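Local coordinates for protein threonine--tRNA ligase catalytic subunit (PDB 3A32) that probably charges tRNA(Thr) with threonine, activating the amino acid with ATP, as a zinc-binding homodimeric class II synthetase without its own editing domain, at residues Leu16-Val20 / Leu43-Gly48; Lys370-Val376 / Arg462-Ser468. All coordinates share one frame. Residues are numbered along the deposited sequence.

Contact 1: Leu16-Val20 / Leu43-Gly48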
ATOM      1  N   LEU A  16       5.087 -20.538  -6.603  1.00  8.85           N
ATOM      2  CA  LEU A  16       5.473 -19.690  -5.480  1.00  7.89           C
ATOM      3  C   LEU A  16       4.241 -19.164  -4.740  1.00  7.99           C
ATOM      4  O   LEU A  16       4.379 -18.415  -3.734  1.00  7.28           O
ATOM      5  CB  LEU A  16       6.261 -18.477  -5.985  1.00  7.58           C
ATOM      6  CG  LEU A  16       7.628 -18.779  -6.606  1.00  8.38           C
ATOM      7  CD1 LEU A  16       8.120 -17.601  -7.401  1.00  4.10           C
ATOM      8  CD2 LEU A  16       8.619 -19.208  -5.486  1.00  4.42           C
ATOM      9  N   ASP A  17       3.061 -19.510  -5.268  1.00  6.53           N
ATOM     10  CA  ASP A  17       1.768 -18.980  -4.783  1.00  7.09           C
ATOM     11  C   ASP A  17       1.713 -17.424  -4.838  1.00  6.83           C
ATOM     12  O   ASP A  17       1.086 -16.774  -4.016  1.00  7.81           O
ATOM     13  CB  ASP A  17       1.437 -19.554  -3.391  1.00  6.75           C
ATOM     14  CG  ASP A  17      -0.049 -19.304  -2.956  1.00  8.96           C
ATOM     15  OD1 ASP A  17      -0.986 -19.385  -3.790  1.00  8.48           O
ATOM     16  OD2 ASP A  17      -0.277 -19.039  -1.748  1.00  9.37           O
ATOM     17  N   ILE A  18       2.362 -16.826  -5.832  1.00  6.38           N
ATOM     18  CA  ILE A  18       2.222 -15.396  -6.078  1.00  5.32           C
ATOM     19  C   ILE A  18       0.833 -15.151  -6.669  1.00  5.89           C
ATOM     20  O   ILE A  18       0.150 -14.169  -6.318  1.00  6.60           O
ATOM     21  CB  ILE A  18       3.368 -14.888  -7.005  1.00  5.96           C
ATOM     22  CG1 ILE A  18       4.732 -15.036  -6.302  1.00  4.06           C
ATOM     23  CG2 ILE A  18       3.103 -13.437  -7.469  1.00  4.59           C
ATOM     24  CD1 ILE A  18       5.946 -14.568  -7.143  1.00  3.96           C
ATOM     25  N   THR A  19       0.392 -16.049  -7.555  1.00  6.17           N
ATOM     26  CA  THR A  19      -0.972 -15.929  -8.142  1.00  6.43           C
ATOM     27  C   THR A  19      -1.744 -17.213  -8.108  1.00  5.74           C
ATOM     28  O   THR A  19      -1.181 -18.300  -7.905  1.00  5.27           O
ATOM     29  CB  THR A  19      -0.981 -15.439  -9.634  1.00  7.55           C
ATOM     30  OG1 THR A  19      -0.098 -16.257 -10.409  1.00  8.98           O
ATOM     31  CG2 THR A  19      -0.498 -14.001  -9.731  1.00  7.03           C
ATOM     32  N   VAL A  20      -3.057 -17.066  -8.270  1.00  6.23           N
ATOM     33  CA  VAL A  20      -3.944 -18.165  -8.611  1.00  5.38           C
ATOM     34  C   VAL A  20      -3.906 -18.404 -10.128  1.00  7.46           C
ATOM     35  O   VAL A  20      -4.009 -17.471 -10.907  1.00  8.24           O
ATOM     36  CB  VAL A  20      -5.415 -17.871  -8.135  1.00  4.84           C
ATOM     37  CG1 VAL A  20      -6.347 -19.068  -8.522  1.00  4.04           C
ATOM     38  CG2 VAL A  20      -5.469 -17.613  -6.621  1.00  2.00           C
ATOM     39  N   LEU A  43      -5.150 -12.718 -10.131  1.00  6.05           N
ATOM     40  CA  LEU A  43      -5.581 -12.800  -8.741  1.00  5.87           C
ATOM     41  C   LEU A  43      -4.373 -13.178  -7.920  1.00  5.27           C
ATOM     42  O   LEU A  43      -3.890 -14.301  -7.996  1.00  7.23           O
ATOM     43  CB  LEU A  43      -6.775 -13.779  -8.583  1.00  4.98           C
ATOM     44  CG  LEU A  43      -7.301 -14.198  -7.211  1.00  6.39           C
ATOM     45  CD1 LEU A  43      -7.689 -12.995  -6.328  1.00  3.09           C
ATOM     46  CD2 LEU A  43      -8.505 -15.230  -7.403  1.00  3.12           C
ATOM     47  N   PHE A  44      -3.843 -12.213  -7.199  1.00  4.54           N
ATOM     48  CA  PHE A  44      -2.715 -12.453  -6.312  1.00  4.18           C
ATOM     49  C   PHE A  44      -3.136 -13.241  -5.100  1.00  4.19           C
ATOM     50  O   PHE A  44      -4.196 -12.995  -4.513  1.00  3.54           O
ATOM     51  CB  PHE A  44      -1.978 -11.147  -5.976  1.00  3.91           C
ATOM     52  CG  PHE A  44      -1.135 -10.674  -7.096  1.00  4.69           C
ATOM     53  CD1 PHE A  44       0.175 -11.088  -7.204  1.00  6.20           C
ATOM     54  CD2 PHE A  44      -1.695  -9.920  -8.129  1.00  8.39           C
ATOM     55  CE1 PHE A  44       0.952 -10.673  -8.290  1.00  9.22           C
ATOM     56  CE2 PHE A  44      -0.947  -9.515  -9.195  1.00  8.92           C
ATOM     57  CZ  PHE A  44       0.385  -9.895  -9.288  1.00  7.47           C
ATOM     58  N   SER A  45      -2.309 -14.223  -4.749  1.00  4.21           N
ATOM     59  CA  SER A  45      -2.689 -15.180  -3.726  1.00  4.34           C
ATOM     60  C   SER A  45      -1.935 -14.870  -2.386  1.00  5.05           C
ATOM     61  O   SER A  45      -1.509 -13.723  -2.136  1.00  5.58           O
ATOM     62  CB  SER A  45      -2.460 -16.590  -4.289  1.00  3.57           C
ATOM     63  OG  SER A  45      -2.707 -17.553  -3.301  1.00  4.77           O
ATOM     64  N   LEU A  46      -1.770 -15.875  -1.525  1.00  5.48           N
ATOM     65  CA  LEU A  46      -1.198 -15.650  -0.190  1.00  5.23           C
ATOM     66  C   LEU A  46       0.292 -15.300  -0.267  1.00  5.75           C
ATOM     67  O   LEU A  46       0.734 -14.390   0.418  1.00  6.87           O
ATOM     68  CB  LEU A  46      -1.423 -16.889   0.719  1.00  5.38           C
ATOM     69  CG  LEU A  46      -2.711 -16.882   1.578  1.00  6.34           C
ATOM     70  CD1 LEU A  46      -3.953 -16.471   0.804  1.00  2.00           C
ATOM     71  CD2 LEU A  46      -2.942 -18.227   2.327  1.00  5.07           C
ATOM     72  N   GLY A  47       1.060 -16.020  -1.092  1.00  5.46           N
ATOM     73  CA  GLY A  47       2.452 -15.693  -1.324  1.00  4.44           C
ATOM     74  C   GLY A  47       2.641 -14.363  -2.000  1.00  5.15           C
ATOM     75  O   GLY A  47       3.636 -13.651  -1.734  1.00  4.42           O
ATOM     76  N   GLY A  48       1.708 -14.004  -2.886  1.00  5.40           N
ATOM     77  CA  GLY A  48       1.797 -12.701  -3.600  1.00  5.48           C
ATOM     78  C   GLY A  48       1.430 -11.467  -2.780  1.00  5.71           C
ATOM     79  O   GLY A  48       1.852 -10.372  -3.106  1.00  6.36           O
TER
HETATM   80  O   HOH W   1      -4.802 -15.103 -11.793  1.00 16.93           O

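Contact 2: Lys370-Val376 / Arg462-Ser468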
ATOM      1  N   LYS A 370      10.439 -11.606  14.709  1.00 12.21           N
ATOM      2  CA  LYS A 370      11.196 -10.510  14.046  1.00 11.45           C
ATOM      3  C   LYS A 370      10.524  -9.943  12.777  1.00 10.90           C
ATOM      4  O   LYS A 370      10.985  -8.956  12.192  1.00  8.57           O
ATOM      5  CB  LYS A 370      12.642 -10.932  13.810  1.00 12.66           C
ATOM      6  CG  LYS A 370      13.422 -11.073  15.145  1.00 14.17           C
ATOM      7  CD  LYS A 370      14.886 -10.926  14.945  1.00 17.64           C
ATOM      8  CE  LYS A 370      15.639 -11.194  16.217  1.00 17.97           C
ATOM      9  NZ  LYS A 370      15.610  -9.985  17.061  1.00 19.20           N
ATOM     10  N   GLY A 371       9.419 -10.586  12.355  1.00  9.29           N
ATOM     11  CA  GLY A 371       8.645 -10.077  11.235  1.00  7.34           C
ATOM     12  C   GLY A 371       8.938 -10.765   9.901  1.00  6.42           C
ATOM     13  O   GLY A 371       8.571 -10.239   8.846  1.00  5.09           O
ATOM     14  N   PHE A 372       9.585 -11.937   9.944  1.00  5.31           N
ATOM     15  CA  PHE A 372       9.994 -12.659   8.736  1.00  4.86           C
ATOM     16  C   PHE A 372       8.925 -13.601   8.251  1.00  5.68           C
ATOM     17  O   PHE A 372       8.029 -14.018   9.040  1.00  4.82           O
ATOM     18  CB  PHE A 372      11.281 -13.469   8.974  1.00  4.57           C
ATOM     19  CG  PHE A 372      12.504 -12.614   9.230  1.00  4.33           C
ATOM     20  CD1 PHE A 372      13.008 -11.785   8.217  1.00  3.72           C
ATOM     21  CD2 PHE A 372      13.157 -12.666  10.452  1.00  2.00           C
ATOM     22  CE1 PHE A 372      14.142 -11.012   8.412  1.00  2.00           C
ATOM     23  CE2 PHE A 372      14.295 -11.883  10.680  1.00  3.94           C
ATOM     24  CZ  PHE A 372      14.763 -11.034   9.646  1.00  4.27           C
ATOM     25  N   ARG A 373       9.034 -13.987   6.975  1.00  5.54           N
ATOM     26  CA  ARG A 373       8.147 -15.031   6.411  1.00  6.09           C
ATOM     27  C   ARG A 373       8.829 -16.418   6.493  1.00  8.00           C
ATOM     28  O   ARG A 373       9.883 -16.652   5.864  1.00  7.52           O
ATOM     29  CB  ARG A 373       7.698 -14.659   5.003  1.00  5.87           C
ATOM     30  CG  ARG A 373       6.704 -13.425   4.989  1.00  5.85           C
ATOM     31  CD  ARG A 373       6.192 -13.076   3.619  1.00  5.89           C
ATOM     32  NE  ARG A 373       7.242 -12.720   2.676  1.00  2.90           N
ATOM     33  CZ  ARG A 373       7.789 -11.506   2.557  1.00  5.14           C
ATOM     34  NH1 ARG A 373       7.368 -10.506   3.337  1.00  4.19           N
ATOM     35  NH2 ARG A 373       8.737 -11.278   1.638  1.00  2.00           N
ATOM     36  N   VAL A 374       8.210 -17.319   7.267  1.00  8.87           N
ATOM     37  CA  VAL A 374       8.834 -18.567   7.709  1.00  9.73           C
ATOM     38  C   VAL A 374       7.964 -19.788   7.275  1.00 10.71           C
ATOM     39  O   VAL A 374       6.721 -19.734   7.329  1.00 11.27           O
ATOM     40  CB  VAL A 374       9.094 -18.566   9.275  1.00  9.82           C
ATOM     41  CG1 VAL A 374       9.924 -19.820   9.729  1.00 11.20           C
ATOM     42  CG2 VAL A 374       9.834 -17.305   9.698  1.00  8.95           C
ATOM     43  N   ALA A 375       8.612 -20.852   6.802  1.00  9.12           N
ATOM     44  CA  ALA A 375       7.949 -22.133   6.618  1.00  9.31           C
ATOM     45  C   ALA A 375       8.802 -23.229   7.285  1.00  9.54           C
ATOM     46  O   ALA A 375      10.012 -23.305   7.043  1.00  9.69           O
ATOM     47  CB  ALA A 375       7.751 -22.409   5.128  1.00  7.12           C
ATOM     48  N   VAL A 376       8.193 -24.041   8.153  1.00 10.10           N
ATOM     49  CA  VAL A 376       8.883 -25.186   8.777  1.00  9.16           C
ATOM     50  C   VAL A 376       8.516 -26.418   7.995  1.00  9.73           C
ATOM     51  O   VAL A 376       7.355 -26.591   7.636  1.00  8.58           O
ATOM     52  CB  VAL A 376       8.441 -25.399  10.210  1.00  9.70           C
ATOM     53  CG1 VAL A 376       9.115 -26.681  10.805  1.00 10.65           C
ATOM     54  CG2 VAL A 376       8.797 -24.208  11.032  1.00  8.83           C
ATOM     55  N   ARG A 462       9.078  -5.850   6.787  1.00  5.60           N
ATOM     56  CA  ARG A 462       8.867  -7.111   7.421  1.00  6.86           C
ATOM     57  C   ARG A 462       7.365  -7.309   7.480  1.00  6.69           C
ATOM     58  O   ARG A 462       6.656  -6.639   8.237  1.00  6.75           O
ATOM     59  CB  ARG A 462       9.439  -7.125   8.871  1.00  6.81           C
ATOM     60  CG  ARG A 462      10.940  -6.768   8.939  1.00  8.75           C
ATOM     61  CD  ARG A 462      11.730  -8.037   8.699  1.00  8.41           C
ATOM     62  NE  ARG A 462      13.152  -7.802   8.718  1.00  9.85           N
ATOM     63  CZ  ARG A 462      13.918  -7.768   9.809  1.00 10.70           C
ATOM     64  NH1 ARG A 462      13.400  -7.932  11.021  1.00  8.53           N
ATOM     65  NH2 ARG A 462      15.232  -7.568   9.666  1.00 10.26           N
ATOM     66  N   ILE A 463       6.898  -8.228   6.659  1.00  5.80           N
ATOM     67  CA  ILE A 463       5.517  -8.591   6.659  1.00  5.59           C
ATOM     68  C   ILE A 463       5.506 -10.118   6.893  1.00  6.22           C
ATOM     69  O   ILE A 463       5.726 -10.875   5.919  1.00  5.52           O
ATOM     70  CB  ILE A 463       4.861  -8.241   5.341  1.00  5.56           C
ATOM     71  CG1 ILE A 463       5.156  -6.748   5.020  1.00  2.74           C
ATOM     72  CG2 ILE A 463       3.325  -8.625   5.450  1.00  4.38           C
ATOM     73  CD1 ILE A 463       4.726  -6.320   3.655  1.00  2.31           C
ATOM     74  N   PRO A 464       5.347 -10.540   8.190  1.00  5.11           N
ATOM     75  CA  PRO A 464       5.486 -11.951   8.621  1.00  5.01           C
ATOM     76  C   PRO A 464       4.368 -12.801   8.133  1.00  5.50           C
ATOM     77  O   PRO A 464       3.236 -12.328   7.912  1.00  5.87           O
ATOM     78  CB  PRO A 464       5.447 -11.903  10.157  1.00  4.11           C
ATOM     79  CG  PRO A 464       4.896 -10.539  10.539  1.00  5.20           C
ATOM     80  CD  PRO A 464       5.102  -9.614   9.319  1.00  5.08           C
ATOM     81  N   ALA A 465       4.686 -14.067   7.964  1.00  5.51           N
ATOM     82  CA  ALA A 465       3.682 -15.066   7.661  1.00  5.94           C
ATOM     83  C   ALA A 465       4.270 -16.422   7.984  1.00  5.79           C
ATOM     84  O   ALA A 465       5.473 -16.637   7.813  1.00  6.25           O
ATOM     85  CB  ALA A 465       3.236 -14.998   6.161  1.00  6.17           C
ATOM     86  N   ASP A 466       3.419 -17.306   8.476  1.00  5.46           N
ATOM     87  CA  ASP A 466       3.738 -18.710   8.593  1.00  6.50           C
ATOM     88  C   ASP A 466       3.218 -19.440   7.354  1.00  7.38           C
ATOM     89  O   ASP A 466       2.006 -19.634   7.181  1.00  6.89           O
ATOM     90  CB  ASP A 466       3.157 -19.303   9.889  1.00  6.45           C
ATOM     91  CG  ASP A 466       3.638 -20.729  10.151  1.00  9.07           C
ATOM     92  OD1 ASP A 466       4.196 -21.406   9.266  1.00 12.33           O
ATOM     93  OD2 ASP A 466       3.403 -21.229  11.244  1.00 13.98           O
ATOM     94  N   PHE A 467       4.148 -19.820   6.464  1.00  7.80           N
ATOM     95  CA  PHE A 467       3.771 -20.536   5.248  1.00  6.52           C
ATOM     96  C   PHE A 467       4.134 -22.035   5.271  1.00  6.91           C
ATOM     97  O   PHE A 467       4.270 -22.672   4.195  1.00  5.84           O
ATOM     98  CB  PHE A 467       4.412 -19.854   4.040  1.00  6.49           C
ATOM     99  CG  PHE A 467       3.766 -18.551   3.639  1.00  4.74           C
ATOM    100  CD1 PHE A 467       2.392 -18.325   3.833  1.00  2.29           C
ATOM    101  CD2 PHE A 467       4.531 -17.565   2.991  1.00  2.00           C
ATOM    102  CE1 PHE A 467       1.783 -17.102   3.410  1.00  2.88           C
ATOM    103  CE2 PHE A 467       3.939 -16.368   2.532  1.00  2.00           C
ATOM    104  CZ  PHE A 467       2.550 -16.139   2.760  1.00  2.85           C
ATOM    105  N   SER A 468       4.238 -22.603   6.482  1.00  6.16           N
ATOM    106  CA  SER A 468       4.559 -24.007   6.654  1.00  7.11           C
ATOM    107  C   SER A 468       3.690 -24.897   5.778  1.00  8.52           C
ATOM    108  O   SER A 468       4.212 -25.845   5.226  1.00  8.56           O
ATOM    109  CB  SER A 468       4.426 -24.465   8.106  1.00  6.29           C
ATOM    110  OG  SER A 468       5.207 -23.662   8.950  1.00  8.84           O
TER
HETATM  111  O   HOH W   2       9.092 -10.174   6.209  1.00  5.08           O

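Contact 1: Leu16-Val20 / Leu43-Gly48
Neither segment is a regular strand, yet the two backbones pair for a short distance. S45 N gives its hydrogen to I18 O (2.9 Å) and V20 N gives one to L43 O (2.9 Å), which makes a single bridge between T19 and F44. On the V20-L43 pair the return link runs through a water, which donates to V20 O (2.6 Å) and accepts from L43 N (2.9 Å). At the other end, D17 leaves helix 9-15 through a Schellman motif, and its carbonyl O meets G48 N in a weak bond of 3.1 Å. A beta carbon on G47 would strike L16 O and D17 O, and one on G48 I18 O, so the close approach depends on both glycines.

The D17 carboxylate reaches across: S45 OG donates to OD1 (2.6 Å), and G47 N makes a weak 3.4 Å bond to OD2. K125 of the second subunit makes a long, weak ion pair with D17 OD1; V20 packs on L118 of that subunit and L43 on its P74. T19 CG2 lies over the F44 ring face, 4.0 Å from its centroid, a CH-pi contact.

Backbone bonds and one buried carboxylate thus join the exit of helix 9-15 to the loop leading into helix 48-65, at the dimer interface; that helix is consistent with motif 1, the dimerisation motif of class II synthetases.

Contact 2: Lys370-Val376 / Arg462-Ser468
Start with the strand pairing: R373 bridges A465 and V374 bridges D466, both in parallel, which places 465-466 at the edge of the six-stranded mixed sheet beside 373-380. V374 has both backbone polar atoms engaged, its N donating to A465 O (2.9 Å) and its O accepting from F467 N (2.7 Å). R373 and A375 turn their main-chain polar groups toward strand 341-347, bonding to F341 and V343, and R373 N also meets Q340. Beyond this, S468 OG replaces a main-chain acceptor, taking the hydrogen of V376 N at 3.1 Å. That hydroxyl donates in turn to D466 OD1, a very short 2.5 Å; D466 OD1 also accepts from S468 N (3.0 Å), closing an Asx turn.

At the other end, G371 completes a Schellman motif after helix 353-369. A water donates to G371 O at 2.7 Å and accepts from I463 N at 3.0 Å. R462 NH1 binds K370 O (2.9 Å), with F372 CE1 over one face of its guanidinium; its NH2 forms a salt bridge with E450, and its backbone N donates to Q459 of the second subunit. K370 NZ forms a salt bridge with E440. R373 NH1 reaches I463 O (3.1 Å), although that oxygen is less surely placed, while NH2 is held by the carbonyls of T335 and A337.

Direct main-chain bonds in the middle, a water and arginines at one end and a serine hydroxyl at the other fasten the C-terminal segment as an edge strand to the anticodon-binding domain's sheet.

From the N terminus, the chain leaves helix 9-15, runs through a mostly irregular excursion containing helix 34-37, and contact 1 closes that loop just before helix 48-65. Only much later, after the catalytic core, does contact 2 open: it encloses most of the anticodon-binding domain, from strand 373-380 to the end of helix 435-457. The two loops are therefore in series, neither nested nor crossed. In space they meet, their centres about 15 Å apart: F467 CZ, in the segment edging the anticodon-binding sheet, packs against L46 O (3.4 Å) and G47 CA (4.1 Å), so that domain meets the N-terminal part of the catalytic region. Both contacts also touch the second subunit.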